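Local coordinates for protein phosphonopyruvate hydrolase (Variovorax sp., PDB 2HJP) that hydrolyses phosphonopyruvate to pyruvate and phosphate, cleaving its phosphorus-carbon bond with the help of a divalent metal ion such as magnesium, manganese or cobalt, at residues G87-P97 against G136-R145; W202-T213 against L226-H237. All coordinates share one frame; numbering follows the deposited sequence.

Contact 1 (G87-P97 against G136-R145); sequences GNAVNVHYVVP and GKIAAATAAR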
ATOM      1  N   GLY A  87      16.069   9.682   5.920  1.00 24.72           N
ATOM      2  CA  GLY A  87      16.348  11.011   5.412  1.00 22.34           C
ATOM      3  C   GLY A  87      16.988  11.851   6.492  1.00 22.71           C
ATOM      4  O   GLY A  87      17.611  11.298   7.401  1.00 22.24           O
ATOM      5  N   ASN A  88      16.849  13.166   6.418  1.00 20.15           N
ATOM      6  CA  ASN A  88      17.479  14.002   7.414  1.00 19.69           C
ATOM      7  C   ASN A  88      16.466  14.306   8.530  1.00 18.60           C
ATOM      8  O   ASN A  88      15.380  13.759   8.572  1.00 20.07           O
ATOM      9  CB  ASN A  88      17.969  15.316   6.764  1.00 17.95           C
ATOM     10  CG  ASN A  88      16.839  16.100   6.094  1.00 19.09           C
ATOM     11  OD1 ASN A  88      15.637  15.925   6.409  1.00 17.85           O
ATOM     12  ND2 ASN A  88      17.213  16.965   5.152  1.00 18.92           N
ATOM     13  N   ALA A  89      16.801  15.244   9.403  1.00 19.30           N
ATOM     14  CA  ALA A  89      15.902  15.583  10.523  1.00 17.54           C
ATOM     15  C   ALA A  89      14.529  15.996  10.061  1.00 17.95           C
ATOM     16  O   ALA A  89      13.541  15.792  10.777  1.00 17.34           O
ATOM     17  CB  ALA A  89      16.528  16.714  11.431  1.00 17.52           C
ATOM     18  N   VAL A  90      14.423  16.583   8.873  1.00 18.15           N
ATOM     19  CA  VAL A  90      13.094  16.978   8.419  1.00 17.38           C
ATOM     20  C   VAL A  90      12.264  15.695   8.140  1.00 18.66           C
ATOM     21  O   VAL A  90      11.123  15.617   8.560  1.00 18.33           O
ATOM     22  CB  VAL A  90      13.173  17.846   7.179  1.00 20.45           C
ATOM     23  CG1 VAL A  90      11.748  18.128   6.644  1.00 17.45           C
ATOM     24  CG2 VAL A  90      13.904  19.165   7.509  1.00 19.10           C
ATOM     25  N   ASN A  91      12.846  14.699   7.470  1.00 16.44           N
ATOM     26  CA  ASN A  91      12.132  13.451   7.199  1.00 18.64           C
ATOM     27  C   ASN A  91      11.788  12.829   8.552  1.00 17.44           C
ATOM     28  O   ASN A  91      10.691  12.370   8.728  1.00 19.54           O
ATOM     29  CB  ASN A  91      13.014  12.475   6.391  1.00 18.45           C
ATOM     30  CG  ASN A  91      13.298  12.988   5.016  1.00 22.79           C
ATOM     31  OD1 ASN A  91      12.413  12.940   4.141  1.00 26.98           O
ATOM     32  ND2 ASN A  91      14.487  13.523   4.799  1.00 21.61           N
ATOM     33  N   VAL A  92      12.727  12.845   9.506  1.00 15.61           N
ATOM     34  CA  VAL A  92      12.471  12.285  10.849  1.00 17.01           C
ATOM     35  C   VAL A  92      11.212  12.861  11.469  1.00 18.13           C
ATOM     36  O   VAL A  92      10.323  12.151  11.967  1.00 18.84           O
ATOM     37  CB  VAL A  92      13.678  12.505  11.793  1.00 16.41           C
ATOM     38  CG1 VAL A  92      13.317  12.079  13.231  1.00 15.51           C
ATOM     39  CG2 VAL A  92      14.861  11.716  11.292  1.00 15.40           C
ATOM     40  N   HIS A  93      11.101  14.165  11.394  1.00 17.82           N
ATOM     41  CA  HIS A  93       9.908  14.866  11.910  1.00 18.73           C
ATOM     42  C   HIS A  93       8.599  14.419  11.333  1.00 16.81           C
ATOM     43  O   HIS A  93       7.584  14.365  12.026  1.00 15.17           O
ATOM     44  CB  HIS A  93      10.071  16.367  11.635  1.00 20.20           C
ATOM     45  CG  HIS A  93       9.102  17.197  12.382  1.00 22.90           C
ATOM     46  ND1 HIS A  93       9.370  17.692  13.638  1.00 25.85           N
ATOM     47  CD2 HIS A  93       7.871  17.631  12.052  1.00 25.77           C
ATOM     48  CE1 HIS A  93       8.340  18.408  14.038  1.00 26.21           C
ATOM     49  NE2 HIS A  93       7.421  18.393  13.097  1.00 25.71           N
ATOM     50  N   TYR A  94       8.618  14.081  10.048  1.00 18.63           N
ATOM     51  CA  TYR A  94       7.422  13.643   9.361  1.00 19.35           C
ATOM     52  C   TYR A  94       7.184  12.144   9.529  1.00 19.20           C
ATOM     53  O   TYR A  94       6.055  11.693   9.513  1.00 20.39           O
ATOM     54  CB  TYR A  94       7.482  13.978   7.839  1.00 19.26           C
ATOM     55  CG  TYR A  94       7.236  15.461   7.551  1.00 22.86           C
ATOM     56  CD1 TYR A  94       5.936  15.964   7.411  1.00 23.77           C
ATOM     57  CD2 TYR A  94       8.287  16.345   7.464  1.00 22.27           C
ATOM     58  CE1 TYR A  94       5.696  17.359   7.186  1.00 27.31           C
ATOM     59  CE2 TYR A  94       8.071  17.750   7.235  1.00 28.17           C
ATOM     60  CZ  TYR A  94       6.763  18.245   7.096  1.00 27.76           C
ATOM     61  OH  TYR A  94       6.536  19.608   6.914  1.00 30.37           O
ATOM     62  N   VAL A  95       8.253  11.397   9.693  1.00 17.45           N
ATOM     63  CA  VAL A  95       8.180   9.974   9.801  1.00 18.72           C
ATOM     64  C   VAL A  95       7.788   9.460  11.194  1.00 18.15           C
ATOM     65  O   VAL A  95       6.984   8.593  11.291  1.00 17.23           O
ATOM     66  CB  VAL A  95       9.581   9.391   9.371  1.00 21.22           C
ATOM     67  CG1 VAL A  95       9.869   8.165  10.077  1.00 24.27           C
ATOM     68  CG2 VAL A  95       9.550   9.121   7.901  1.00 23.95           C
ATOM     69  N   VAL A  96       8.335  10.041  12.254  1.00 16.54           N
ATOM     70  CA  VAL A  96       8.058   9.573  13.629  1.00 16.72           C
ATOM     71  C   VAL A  96       6.579   9.515  14.041  1.00 18.89           C
ATOM     72  O   VAL A  96       6.098   8.484  14.536  1.00 17.33           O
ATOM     73  CB  VAL A  96       8.991  10.375  14.642  1.00 18.34           C
ATOM     74  CG1 VAL A  96       8.504  10.183  16.100  1.00 16.73           C
ATOM     75  CG2 VAL A  96      10.462   9.797  14.472  1.00 14.72           C
ATOM     76  N   PRO A  97       5.815  10.563  13.751  1.00 18.11           N
ATOM     77  CA  PRO A  97       4.400  10.555  14.109  1.00 18.44           C
ATOM     78  C   PRO A  97       3.675   9.402  13.344  1.00 18.16           C
ATOM     79  O   PRO A  97       2.698   8.879  13.834  1.00 19.61           O
ATOM     80  CB  PRO A  97       3.904  11.968  13.674  1.00 18.72           C
ATOM     81  CG  PRO A  97       5.160  12.803  13.665  1.00 17.95           C
ATOM     82  CD  PRO A  97       6.253  11.848  13.198  1.00 19.27           C
ATOM     83  N   GLY A 136      20.515  16.721  15.961  1.00 18.90           N
ATOM     84  CA  GLY A 136      19.318  17.358  15.373  1.00 19.33           C
ATOM     85  C   GLY A 136      18.201  16.334  15.046  1.00 18.82           C
ATOM     86  O   GLY A 136      16.992  16.571  15.218  1.00 19.61           O
ATOM     87  N   LYS A 137      18.613  15.201  14.496  1.00 17.89           N
ATOM     88  CA  LYS A 137      17.649  14.136  14.160  1.00 18.74           C
ATOM     89  C   LYS A 137      16.915  13.548  15.384  1.00 16.98           C
ATOM     90  O   LYS A 137      15.708  13.310  15.378  1.00 17.77           O
ATOM     91  CB  LYS A 137      18.404  13.071  13.366  1.00 16.99           C
ATOM     92  CG  LYS A 137      18.762  13.601  11.948  1.00 17.32           C
ATOM     93  CD  LYS A 137      19.710  12.664  11.230  1.00 21.02           C
ATOM     94  CE  LYS A 137      18.970  11.429  10.743  1.00 20.48           C
ATOM     95  NZ  LYS A 137      19.721  10.671   9.648  1.00 18.07           N
ATOM     96  N   ILE A 138      17.650  13.325  16.442  1.00 17.89           N
ATOM     97  CA  ILE A 138      17.051  12.797  17.664  1.00 17.51           C
ATOM     98  C   ILE A 138      16.127  13.864  18.264  1.00 16.72           C
ATOM     99  O   ILE A 138      15.017  13.550  18.696  1.00 17.40           O
ATOM    100  CB  ILE A 138      18.195  12.490  18.675  1.00 18.63           C
ATOM    101  CG1 ILE A 138      18.917  11.223  18.198  1.00 19.68           C
ATOM    102  CG2 ILE A 138      17.651  12.325  20.121  1.00 18.89           C
ATOM    103  CD1 ILE A 138      18.101   9.902  18.171  1.00 21.90           C
ATOM    104  N   ALA A 139      16.583  15.131  18.301  1.00 17.77           N
ATOM    105  CA  ALA A 139      15.736  16.213  18.852  1.00 16.60           C
ATOM    106  C   ALA A 139      14.454  16.340  18.002  1.00 18.33           C
ATOM    107  O   ALA A 139      13.367  16.585  18.543  1.00 19.40           O
ATOM    108  CB  ALA A 139      16.516  17.568  18.875  1.00 17.38           C
ATOM    109  N   ALA A 140      14.583  16.190  16.672  1.00 18.48           N
ATOM    110  CA  ALA A 140      13.383  16.230  15.787  1.00 16.36           C
ATOM    111  C   ALA A 140      12.425  15.070  16.148  1.00 17.56           C
ATOM    112  O   ALA A 140      11.185  15.251  16.116  1.00 17.07           O
ATOM    113  CB  ALA A 140      13.787  16.115  14.282  1.00 15.90           C
ATOM    114  N   ALA A 141      12.979  13.887  16.460  1.00 16.47           N
ATOM    115  CA  ALA A 141      12.158  12.752  16.787  1.00 15.96           C
ATOM    116  C   ALA A 141      11.434  12.986  18.085  1.00 17.42           C
ATOM    117  O   ALA A 141      10.222  12.712  18.167  1.00 16.16           O
ATOM    118  CB  ALA A 141      12.996  11.443  16.884  1.00 17.08           C
ATOM    119  N   THR A 142      12.158  13.457  19.118  1.00 16.25           N
ATOM    120  CA  THR A 142      11.484  13.713  20.383  1.00 18.32           C
ATOM    121  C   THR A 142      10.505  14.877  20.303  1.00 18.86           C
ATOM    122  O   THR A 142       9.512  14.887  21.024  1.00 18.15           O
ATOM    123  CB  THR A 142      12.452  13.945  21.580  1.00 19.03           C
ATOM    124  OG1 THR A 142      13.274  15.109  21.325  1.00 19.63           O
ATOM    125  CG2 THR A 142      13.316  12.659  21.818  1.00 18.09           C
ATOM    126  N   ALA A 143      10.788  15.858  19.450  1.00 19.80           N
ATOM    127  CA  ALA A 143       9.852  17.000  19.246  1.00 18.49           C
ATOM    128  C   ALA A 143       8.565  16.494  18.517  1.00 19.73           C
ATOM    129  O   ALA A 143       7.442  16.938  18.798  1.00 17.74           O
ATOM    130  CB  ALA A 143      10.524  18.106  18.340  1.00 17.98           C
ATOM    131  N   ALA A 144       8.736  15.576  17.573  1.00 18.02           N
ATOM    132  CA  ALA A 144       7.607  15.077  16.780  1.00 19.13           C
ATOM    133  C   ALA A 144       6.646  14.103  17.484  1.00 20.27           C
ATOM    134  O   ALA A 144       5.482  14.008  17.099  1.00 21.75           O
ATOM    135  CB  ALA A 144       8.144  14.431  15.471  1.00 17.16           C
ATOM    136  N   ARG A 145       7.104  13.388  18.508  1.00 20.14           N
ATOM    137  CA  ARG A 145       6.243  12.433  19.179  1.00 20.56           C
ATOM    138  C   ARG A 145       5.120  13.143  19.941  1.00 21.07           C
ATOM    139  O   ARG A 145       5.336  14.233  20.457  1.00 20.29           O
ATOM    140  CB  ARG A 145       7.049  11.538  20.159  1.00 21.23           C
ATOM    141  CG  ARG A 145       7.339  12.096  21.490  1.00 22.85           C
ATOM    142  CD  ARG A 145       8.199  11.206  22.494  1.00 21.80           C
ATOM    143  NE  ARG A 145       9.082  12.117  23.264  1.00 22.73           N
ATOM    144  CZ  ARG A 145      10.180  11.747  23.927  1.00 23.82           C
ATOM    145  NH1 ARG A 145      10.585  10.460  23.966  1.00 20.99           N
ATOM    146  NH2 ARG A 145      10.930  12.687  24.499  1.00 21.54           N
TER
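K137 NZ is held by two carbonyls: G87 O takes it at 3.1 Å, nearly in line with the C=O bond (163°), and T84 O, from the same loop, accepts a second bond. The lysine gets there by lying along the start of helix 89-97. Its CG rests 3.6 Å from A89 N, and a bend at chi3 (75°) turns CE and NZ toward the loop, past V92, whose side chain it crosses at about a right angle. N88 caps the same helix end, OD1 accepting from N91 N and more weakly from V90 N, while its ND2 bonds to K116 O of a neighbouring subunit.

Further along, alanines let the helices come close. A140 CB sits 3.5 Å from A89 O, and A144 CB 3.5 Å from H93 O. The valines fill in beside them: with CG1 anti to the backbone N, V92 sets that methyl 3.4 Å from K137 O and also against A141 CB, which V96 CG2 meets from the next turn. H93 folds its imidazole over A144, whose CB lies above one face in a CH-pi contact, 4.2 Å from the ring centroid; H93 ND1 is buried here without a polar partner. P97 CG closes the row against A144 CB and O. The short axes pass 8.1 Å apart, running the same general way but crossing at -29°, as expected of consecutive outer helices of a TIM barrel, with V92, K137 and I138 reaching M109 on the strand that runs between them in sequence.

Contact 2 (W202-T213 against L226-H237); sequences WPGKVPLVLVPT and LSKVGIVIYGNH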
ATOM      1  N   TRP A 202      30.402   3.406  30.076  1.00 25.62           N
ATOM      2  CA  TRP A 202      29.252   4.286  29.834  1.00 25.52           C
ATOM      3  C   TRP A 202      28.930   5.130  31.083  1.00 25.89           C
ATOM      4  O   TRP A 202      28.665   4.577  32.127  1.00 27.45           O
ATOM      5  CB  TRP A 202      28.024   3.436  29.438  1.00 23.21           C
ATOM      6  CG  TRP A 202      26.805   4.276  29.269  1.00 21.77           C
ATOM      7  CD1 TRP A 202      25.660   4.244  30.008  1.00 21.60           C
ATOM      8  CD2 TRP A 202      26.634   5.319  28.292  1.00 21.44           C
ATOM      9  NE1 TRP A 202      24.774   5.195  29.540  1.00 20.18           N
ATOM     10  CE2 TRP A 202      25.359   5.876  28.490  1.00 22.50           C
ATOM     11  CE3 TRP A 202      27.455   5.843  27.279  1.00 20.50           C
ATOM     12  CZ2 TRP A 202      24.854   6.964  27.689  1.00 24.40           C
ATOM     13  CZ3 TRP A 202      26.964   6.916  26.483  1.00 23.21           C
ATOM     14  CH2 TRP A 202      25.669   7.463  26.701  1.00 22.62           C
ATOM     15  N   PRO A 203      28.933   6.465  30.966  1.00 26.16           N
ATOM     16  CA  PRO A 203      28.664   7.424  32.050  1.00 26.99           C
ATOM     17  C   PRO A 203      27.263   8.086  32.038  1.00 27.98           C
ATOM     18  O   PRO A 203      26.857   8.764  33.027  1.00 26.43           O
ATOM     19  CB  PRO A 203      29.799   8.443  31.871  1.00 28.05           C
ATOM     20  CG  PRO A 203      29.919   8.564  30.350  1.00 27.77           C
ATOM     21  CD  PRO A 203      29.505   7.159  29.790  1.00 27.63           C
ATOM     22  N   GLY A 204      26.510   7.851  30.959  1.00 27.02           N
ATOM     23  CA  GLY A 204      25.195   8.456  30.822  1.00 28.02           C
ATOM     24  C   GLY A 204      24.181   7.944  31.802  1.00 27.32           C
ATOM     25  O   GLY A 204      24.387   6.907  32.444  1.00 29.37           O
ATOM     26  N   LYS A 205      23.067   8.659  31.899  1.00 27.15           N
ATOM     27  CA  LYS A 205      22.005   8.324  32.834  1.00 25.12           C
ATOM     28  C   LYS A 205      20.987   7.372  32.186  1.00 25.41           C
ATOM     29  O   LYS A 205      20.447   6.500  32.872  1.00 25.24           O
ATOM     30  CB  LYS A 205      21.293   9.608  33.305  1.00 26.39           C
ATOM     31  N   VAL A 206      20.770   7.486  30.867  1.00 22.90           N
ATOM     32  CA  VAL A 206      19.815   6.602  30.225  1.00 20.85           C
ATOM     33  C   VAL A 206      20.347   5.184  30.045  1.00 20.06           C
ATOM     34  O   VAL A 206      21.547   4.960  29.951  1.00 20.35           O
ATOM     35  CB  VAL A 206      19.339   7.148  28.886  1.00 19.95           C
ATOM     36  CG1 VAL A 206      18.733   8.522  29.114  1.00 18.24           C
ATOM     37  CG2 VAL A 206      20.441   7.102  27.843  1.00 16.05           C
ATOM     38  N   PRO A 207      19.437   4.205  29.984  1.00 19.60           N
ATOM     39  CA  PRO A 207      19.781   2.790  29.812  1.00 19.46           C
ATOM     40  C   PRO A 207      20.331   2.415  28.482  1.00 18.05           C
ATOM     41  O   PRO A 207      20.051   3.046  27.459  1.00 19.28           O
ATOM     42  CB  PRO A 207      18.484   2.028  30.032  1.00 17.06           C
ATOM     43  CG  PRO A 207      17.476   3.014  30.392  1.00 21.57           C
ATOM     44  CD  PRO A 207      18.000   4.416  30.207  1.00 19.77           C
ATOM     45  N   LEU A 208      21.130   1.374  28.484  1.00 15.54           N
ATOM     46  CA  LEU A 208      21.674   0.866  27.228  1.00 16.97           C
ATOM     47  C   LEU A 208      20.835  -0.270  26.657  1.00 17.24           C
ATOM     48  O   LEU A 208      20.059  -0.941  27.396  1.00 18.41           O
ATOM     49  CB  LEU A 208      23.086   0.337  27.432  1.00 18.23           C
ATOM     50  CG  LEU A 208      24.035   1.404  27.925  1.00 18.21           C
ATOM     51  CD1 LEU A 208      25.380   0.714  28.110  1.00 20.48           C
ATOM     52  CD2 LEU A 208      24.093   2.656  26.948  1.00 18.42           C
ATOM     53  N   VAL A 209      20.987  -0.458  25.352  1.00 18.08           N
ATOM     54  CA  VAL A 209      20.289  -1.522  24.625  1.00 17.62           C
ATOM     55  C   VAL A 209      21.372  -2.330  23.885  1.00 17.38           C
ATOM     56  O   VAL A 209      22.219  -1.743  23.198  1.00 17.23           O
ATOM     57  CB  VAL A 209      19.307  -0.960  23.538  1.00 17.28           C
ATOM     58  CG1 VAL A 209      18.525  -2.140  22.841  1.00 17.72           C
ATOM     59  CG2 VAL A 209      18.377   0.092  24.135  1.00 17.60           C
ATOM     60  N   LEU A 210      21.316  -3.656  24.040  1.00 16.13           N
ATOM     61  CA  LEU A 210      22.237  -4.566  23.340  1.00 17.32           C
ATOM     62  C   LEU A 210      21.506  -5.490  22.336  1.00 17.20           C
ATOM     63  O   LEU A 210      20.344  -5.931  22.578  1.00 17.26           O
ATOM     64  CB  LEU A 210      22.979  -5.471  24.366  1.00 19.84           C
ATOM     65  CG  LEU A 210      23.777  -4.783  25.492  1.00 18.34           C
ATOM     66  CD1 LEU A 210      24.497  -5.756  26.417  1.00 18.22           C
ATOM     67  CD2 LEU A 210      24.820  -3.872  24.777  1.00 18.47           C
ATOM     68  N   VAL A 211      22.169  -5.806  21.239  1.00 16.44           N
ATOM     69  CA  VAL A 211      21.645  -6.752  20.230  1.00 17.08           C
ATOM     70  C   VAL A 211      22.832  -7.717  20.109  1.00 17.29           C
ATOM     71  O   VAL A 211      23.713  -7.539  19.258  1.00 19.21           O
ATOM     72  CB  VAL A 211      21.411  -6.024  18.888  1.00 15.85           C
ATOM     73  CG1 VAL A 211      20.763  -7.002  17.835  1.00 15.47           C
ATOM     74  CG2 VAL A 211      20.591  -4.744  19.141  1.00 17.73           C
ATOM     75  N   PRO A 212      22.892  -8.717  20.980  1.00 18.65           N
ATOM     76  CA  PRO A 212      23.962  -9.726  21.057  1.00 18.98           C
ATOM     77  C   PRO A 212      24.050 -10.796  19.994  1.00 20.41           C
ATOM     78  O   PRO A 212      24.667 -11.810  20.230  1.00 19.71           O
ATOM     79  CB  PRO A 212      23.744 -10.344  22.432  1.00 18.45           C
ATOM     80  CG  PRO A 212      22.222 -10.376  22.536  1.00 20.13           C
ATOM     81  CD  PRO A 212      21.794  -9.036  21.933  1.00 19.26           C
ATOM     82  N   THR A 213      23.437 -10.544  18.828  1.00 20.66           N
ATOM     83  CA  THR A 213      23.397 -11.503  17.727  1.00 22.28           C
ATOM     84  C   THR A 213      24.714 -12.096  17.345  1.00 21.74           C
ATOM     85  O   THR A 213      24.775 -13.313  17.159  1.00 19.93           O
ATOM     86  CB  THR A 213      22.796 -10.852  16.466  1.00 24.50           C
ATOM     87  OG1 THR A 213      21.516 -10.357  16.814  1.00 25.96           O
ATOM     88  CG2 THR A 213      22.683 -11.851  15.291  1.00 22.98           C
ATOM     89  N   LEU A 226      24.674  -6.446  34.155  1.00 21.28           N
ATOM     90  CA  LEU A 226      25.080  -5.137  33.670  1.00 21.28           C
ATOM     91  C   LEU A 226      23.884  -4.226  34.010  1.00 21.78           C
ATOM     92  O   LEU A 226      22.883  -4.101  33.227  1.00 19.89           O
ATOM     93  CB  LEU A 226      25.342  -5.226  32.138  1.00 22.80           C
ATOM     94  CG  LEU A 226      26.273  -6.380  31.672  1.00 21.99           C
ATOM     95  CD1 LEU A 226      26.334  -6.494  30.114  1.00 21.34           C
ATOM     96  CD2 LEU A 226      27.667  -6.165  32.252  1.00 22.29           C
ATOM     97  N   SER A 227      23.966  -3.603  35.183  1.00 19.75           N
ATOM     98  CA  SER A 227      22.871  -2.762  35.611  1.00 21.37           C
ATOM     99  C   SER A 227      22.606  -1.638  34.636  1.00 19.82           C
ATOM    100  O   SER A 227      21.543  -1.055  34.664  1.00 20.45           O
ATOM    101  CB  SER A 227      23.164  -2.117  36.984  1.00 23.92           C
ATOM    102  OG  SER A 227      23.381  -3.155  37.909  1.00 30.20           O
ATOM    103  N   LYS A 228      23.578  -1.296  33.823  1.00 20.87           N
ATOM    104  CA  LYS A 228      23.368  -0.184  32.885  1.00 21.16           C
ATOM    105  C   LYS A 228      22.512  -0.501  31.642  1.00 20.90           C
ATOM    106  O   LYS A 228      22.087   0.428  30.955  1.00 19.53           O
ATOM    107  CB  LYS A 228      24.720   0.327  32.420  1.00 22.68           C
ATOM    108  CG  LYS A 228      25.511   1.011  33.522  1.00 22.63           C
ATOM    109  CD  LYS A 228      26.884   1.335  33.012  1.00 25.68           C
ATOM    110  CE  LYS A 228      27.644   2.109  34.128  1.00 24.83           C
ATOM    111  NZ  LYS A 228      28.996   2.214  33.706  1.00 27.83           N
ATOM    112  N   VAL A 229      22.312  -1.800  31.359  1.00 19.53           N
ATOM    113  CA  VAL A 229      21.546  -2.267  30.179  1.00 17.94           C
ATOM    114  C   VAL A 229      20.096  -2.492  30.581  1.00 18.01           C
ATOM    115  O   VAL A 229      19.855  -3.209  31.529  1.00 16.93           O
ATOM    116  CB  VAL A 229      22.121  -3.639  29.708  1.00 17.87           C
ATOM    117  CG1 VAL A 229      21.333  -4.227  28.537  1.00 17.54           C
ATOM    118  CG2 VAL A 229      23.553  -3.468  29.326  1.00 19.40           C
ATOM    119  N   GLY A 230      19.141  -1.880  29.876  1.00 16.18           N
ATOM    120  CA  GLY A 230      17.746  -2.135  30.208  1.00 18.56           C
ATOM    121  C   GLY A 230      16.980  -3.000  29.179  1.00 17.36           C
ATOM    122  O   GLY A 230      15.877  -3.485  29.445  1.00 16.67           O
ATOM    123  N   ILE A 231      17.589  -3.222  28.023  1.00 18.12           N
ATOM    124  CA  ILE A 231      16.921  -3.957  26.976  1.00 15.50           C
ATOM    125  C   ILE A 231      17.847  -4.872  26.199  1.00 15.51           C
ATOM    126  O   ILE A 231      18.919  -4.465  25.854  1.00 16.98           O
ATOM    127  CB  ILE A 231      16.288  -2.953  25.940  1.00 16.95           C
ATOM    128  CG1 ILE A 231      15.187  -2.148  26.592  1.00 16.58           C
ATOM    129  CG2 ILE A 231      15.678  -3.687  24.758  1.00 13.98           C
ATOM    130  CD1 ILE A 231      14.821  -0.849  25.870  1.00 21.86           C
ATOM    131  N   VAL A 232      17.459  -6.120  25.959  1.00 16.10           N
ATOM    132  CA  VAL A 232      18.260  -6.929  25.081  1.00 15.87           C
ATOM    133  C   VAL A 232      17.361  -7.253  23.881  1.00 17.36           C
ATOM    134  O   VAL A 232      16.161  -7.573  24.037  1.00 15.14           O
ATOM    135  CB  VAL A 232      18.725  -8.203  25.725  1.00 16.99           C
ATOM    136  CG1 VAL A 232      17.596  -8.878  26.340  1.00 15.42           C
ATOM    137  CG2 VAL A 232      19.426  -9.092  24.641  1.00 17.49           C
ATOM    138  N   ILE A 233      17.902  -7.140  22.672  1.00 16.73           N
ATOM    139  CA  ILE A 233      17.070  -7.439  21.476  1.00 15.69           C
ATOM    140  C   ILE A 233      17.639  -8.674  20.737  1.00 16.87           C
ATOM    141  O   ILE A 233      18.853  -8.724  20.482  1.00 16.54           O
ATOM    142  CB  ILE A 233      17.106  -6.233  20.469  1.00 15.96           C
ATOM    143  CG1 ILE A 233      16.255  -5.061  21.043  1.00 21.00           C
ATOM    144  CG2 ILE A 233      16.562  -6.650  19.039  1.00 14.09           C
ATOM    145  CD1 ILE A 233      14.775  -5.006  20.696  1.00 32.49           C
ATOM    146  N   TYR A 234      16.765  -9.641  20.416  1.00 15.21           N
ATOM    147  CA  TYR A 234      17.157 -10.819  19.605  1.00 14.86           C
ATOM    148  C   TYR A 234      16.867 -10.355  18.196  1.00 15.32           C
ATOM    149  O   TYR A 234      15.716 -10.286  17.726  1.00 16.66           O
ATOM    150  CB  TYR A 234      16.381 -12.004  20.102  1.00 15.04           C
ATOM    151  CG  TYR A 234      16.876 -12.329  21.512  1.00 15.11           C
ATOM    152  CD1 TYR A 234      18.186 -12.720  21.723  1.00 18.14           C
ATOM    153  CD2 TYR A 234      16.032 -12.201  22.618  1.00 16.96           C
ATOM    154  CE1 TYR A 234      18.665 -12.989  23.028  1.00 19.04           C
ATOM    155  CE2 TYR A 234      16.481 -12.466  23.942  1.00 18.29           C
ATOM    156  CZ  TYR A 234      17.814 -12.858  24.115  1.00 20.17           C
ATOM    157  OH  TYR A 234      18.273 -13.094  25.378  1.00 20.37           O
ATOM    158  N   GLY A 235      17.943 -10.014  17.528  1.00 13.63           N
ATOM    159  CA  GLY A 235      17.813  -9.350  16.249  1.00 15.85           C
ATOM    160  C   GLY A 235      17.262 -10.002  15.031  1.00 17.40           C
ATOM    161  O   GLY A 235      16.571  -9.309  14.249  1.00 16.86           O
ATOM    162  N   ASN A 236      17.522 -11.311  14.855  1.00 16.48           N
ATOM    163  CA  ASN A 236      17.063 -11.953  13.606  1.00 16.60           C
ATOM    164  C   ASN A 236      16.852 -13.469  13.698  1.00 17.56           C
ATOM    165  O   ASN A 236      16.917 -14.174  12.698  1.00 17.79           O
ATOM    166  CB  ASN A 236      18.117 -11.639  12.482  1.00 15.38           C
ATOM    167  CG  ASN A 236      19.576 -12.077  12.864  1.00 15.48           C
ATOM    168  OD1 ASN A 236      19.759 -12.951  13.694  1.00 19.46           O
ATOM    169  ND2 ASN A 236      20.601 -11.435  12.235  1.00 17.49           N
ATOM    170  N   HIS A 237      16.517 -13.950  14.884  1.00 16.85           N
ATOM    171  CA  HIS A 237      16.389 -15.356  15.133  1.00 16.65           C
ATOM    172  C   HIS A 237      15.076 -15.950  14.589  1.00 16.34           C
ATOM    173  O   HIS A 237      15.010 -17.167  14.294  1.00 17.11           O
ATOM    174  CB  HIS A 237      16.552 -15.608  16.636  1.00 15.86           C
ATOM    175  CG  HIS A 237      17.843 -15.083  17.183  1.00 19.05           C
ATOM    176  ND1 HIS A 237      18.024 -13.747  17.496  1.00 19.73           N
ATOM    177  CD2 HIS A 237      19.071 -15.665  17.258  1.00 16.07           C
ATOM    178  CE1 HIS A 237      19.319 -13.526  17.723  1.00 20.40           C
ATOM    179  NE2 HIS A 237      19.973 -14.676  17.588  1.00 19.70           N
TER
HETATM  180  O   HOH W   1      22.951   3.042  31.662  1.00 25.05           O
HETATM  181  O   HOH W   2      22.706 -15.164  16.860  1.00 21.31           O
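L208 and K228 make one of the straightest bonds between the two segments: L208 N reaches K228 O at 2.8 Å, with 167° at the hydrogen. L208 O then accepts from G230 N and, weakly, from I231 N, so one carbonyl spans a beta bulge that moves the register by one residue. Beyond it the parallel pattern resumes, L210 N giving to I231 O and I233 N to L210 O (2.7 Å).

K228 runs its extended chain back past the edge of the W202 ring, and NZ meets W202 O at 2.9 Å in the carbonyl plane; V199 O is a second acceptor. A methionine here would probably leave both carbonyls without their ammonium donor. P203 CD and G204 N lie over the rim of one face of the W202 indole and L208 CD2 over the rim of the opposite face; its NE1 gives to V206 O, which lies somewhat out of the ring plane.

On the side of L208 and L210, the L210 CD1 methyl lies 3.8 Å from V229 CG2, the two side chains crossing at about a right angle, and reaches L226 CD1 as well. On the other side V209 and I231 run side by side, CG1 to CG2 3.8 Å. P212 CD packs 3.6 Å from V232 CG2, and T213 CG2 comes slantwise to the N236 amide, 3.5 Å from OD1, which also accepts from R240. These last two strands of the eight-stranded TIM barrel, joined through helix 220-224 in a beta-alpha-beta unit, end at the phosphonopyruvate pocket, where G235 touches the ligand.

Contact 1 comes first along the chain and is complete before contact 2 begins. Their centres lie 23 Å apart, with about 10 Å between nearest atoms. Both belong to one closed barrel but to different layers of it: contact 1 pairs helices 89-102 and 131-144 of the outer shell, either side of strand 106-110 in sequence, while contact 2 joins strands 208-210 and 229-234 of the inner wall, the latter closing the ring against strand 17-21. Contact 2 therefore belongs to the wall that lines the active site, and contact 1 to the layer outside it, with the side chain of K137 about 14 Å from the magnesium ion; both also meet neighbouring subunits.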